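Local coordinates for alpha-galactosidase (Lactobacillus brevis, PDB 3MI6), which probably hydrolyses terminal, non-reducing alpha-D-galactose residues from alpha-galactosides such as galactose oligosaccharides and galactomannans, at residues Tyr108-Gly113 with Asp130-Val135. Numbering follows the deposited sequence.
Sequences YQLLTG and DAQTLV
T133 gives its hydroxyl to the carbonyl of G113, OG1 to O 2.8 Å, reaching a lone pair in the carbonyl plane. With chi1 at -47° this oxygen stands beside the T133 backbone N. G113, which directly follows strand 103-112, has a positive phi of 69°, easy for a residue without a side chain, and its N also bonds to A131 O at 2.9 Å, from above that carbonyl plane. A valine in place of T133 would lack the hydroxyl, so the G113 carbonyl would probably lose its side-chain tie to this strand and the chain there be less firmly held.

Along the antiparallel pairing, L111 N meets T133 O at 2.8 Å, the bond from T133 N to L111 O is weak, and Q109 and V135 exchange two bonds. On the opposite face from T133, L134 CD1 lies 4.0 Å from Y108 CD2. Apolar L134 suits its buried place against F12 and L14 of strand 11-15, and F12 meets the Y108 ring edge-to-face.

Further out, a weak hydrogen bond links T133 OG1 and S152 OG, on strand 146-154, which flanks 132-140. Remote from the predicted active site, strand 103-112 is an outermost strand, within this chain, of a large antiparallel sheet in the family 36 N-terminal domain, and a long loop joins it to 132-140 in an antiparallel meander.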
# COMPACT_ATOMS: atom_id res chain seq x y z
N TYR D 108 37.62 -29.10 12.37
CA TYR D 108 36.24 -29.50 12.15
C TYR D 108 36.09 -31.01 12.20
O TYR D 108 37.07 -31.74 12.10
CB TYR D 108 35.73 -28.99 10.81
CG TYR D 108 36.09 -29.88 9.64
CD1 TYR D 108 37.18 -29.61 8.84
CD2 TYR D 108 35.33 -31.01 9.34
CE1 TYR D 108 37.50 -30.43 7.78
CE2 TYR D 108 35.65 -31.82 8.30
CZ TYR D 108 36.73 -31.53 7.52
OH TYR D 108 37.06 -32.35 6.47
N GLN D 109 34.85 -31.48 12.30
CA GLN D 109 34.55 -32.90 12.29
C GLN D 109 33.24 -33.17 11.53
O GLN D 109 32.32 -32.37 11.60
CB GLN D 109 34.45 -33.40 13.72
CG GLN D 109 34.11 -34.85 13.88
CD GLN D 109 34.11 -35.26 15.34
OE1 GLN D 109 33.89 -34.42 16.22
NE2 GLN D 109 34.36 -36.55 15.61
N LEU D 110 33.17 -34.28 10.78
CA LEU D 110 31.98 -34.62 9.99
C LEU D 110 31.42 -35.98 10.40
O LEU D 110 32.08 -37.00 10.24
CB LEU D 110 32.31 -34.64 8.50
CG LEU D 110 31.30 -34.11 7.46
CD1 LEU D 110 31.48 -34.84 6.14
CD2 LEU D 110 29.85 -34.23 7.94
N LEU D 111 30.21 -35.99 10.94
CA LEU D 111 29.61 -37.23 11.42
C LEU D 111 28.52 -37.65 10.47
O LEU D 111 28.18 -36.93 9.54
CB LEU D 111 29.03 -37.05 12.82
CG LEU D 111 29.95 -36.55 13.94
CD1 LEU D 111 29.16 -36.01 15.15
CD2 LEU D 111 30.97 -37.62 14.36
N THR D 112 27.98 -38.83 10.71
CA THR D 112 26.86 -39.31 9.93
C THR D 112 25.62 -39.37 10.82
O THR D 112 25.71 -39.65 12.02
CB THR D 112 27.15 -40.68 9.32
OG1 THR D 112 27.91 -40.50 8.11
CG2 THR D 112 25.86 -41.43 9.00
N GLY D 113 24.48 -39.09 10.21
CA GLY D 113 23.22 -39.03 10.93
C GLY D 113 23.19 -37.85 11.87
O GLY D 113 23.77 -36.80 11.60
N ASP D 130 19.84 -39.99 5.32
CA ASP D 130 20.95 -39.28 4.69
C ASP D 130 21.37 -37.98 5.38
O ASP D 130 22.02 -37.13 4.75
CB ASP D 130 20.65 -39.07 3.20
CG ASP D 130 20.31 -40.38 2.49
OD1 ASP D 130 20.89 -41.44 2.85
OD2 ASP D 130 19.44 -40.36 1.58
N ALA D 131 21.05 -37.86 6.66
CA ALA D 131 21.46 -36.68 7.44
C ALA D 131 22.94 -36.72 7.77
O ALA D 131 23.56 -37.77 7.77
CB ALA D 131 20.63 -36.52 8.70
N GLN D 132 23.50 -35.55 8.06
CA GLN D 132 24.91 -35.42 8.38
C GLN D 132 25.06 -34.33 9.44
O GLN D 132 24.31 -33.36 9.44
CB GLN D 132 25.71 -35.03 7.13
CG GLN D 132 25.60 -35.99 5.95
CD GLN D 132 26.63 -35.68 4.86
OE1 GLN D 132 27.67 -36.33 4.78
NE2 GLN D 132 26.34 -34.69 4.02
N THR D 133 26.02 -34.48 10.35
CA THR D 133 26.28 -33.42 11.31
C THR D 133 27.70 -32.93 11.13
O THR D 133 28.64 -33.72 11.13
CB THR D 133 26.07 -33.87 12.78
OG1 THR D 133 24.84 -34.57 12.91
CG2 THR D 133 26.06 -32.68 13.72
N LEU D 134 27.84 -31.62 10.94
CA LEU D 134 29.13 -30.95 10.80
C LEU D 134 29.37 -30.19 12.09
O LEU D 134 28.51 -29.42 12.52
CB LEU D 134 29.07 -29.97 9.63
CG LEU D 134 30.30 -29.08 9.40
CD1 LEU D 134 31.47 -29.89 8.87
CD2 LEU D 134 30.01 -27.93 8.46
N VAL D 135 30.53 -30.40 12.72
CA VAL D 135 30.86 -29.68 13.94
C VAL D 135 32.10 -28.82 13.72
O VAL D 135 33.17 -29.34 13.46
CB VAL D 135 31.15 -30.62 15.12
CG1 VAL D 135 31.39 -29.81 16.38
CG2 VAL D 135 30.02 -31.59 15.30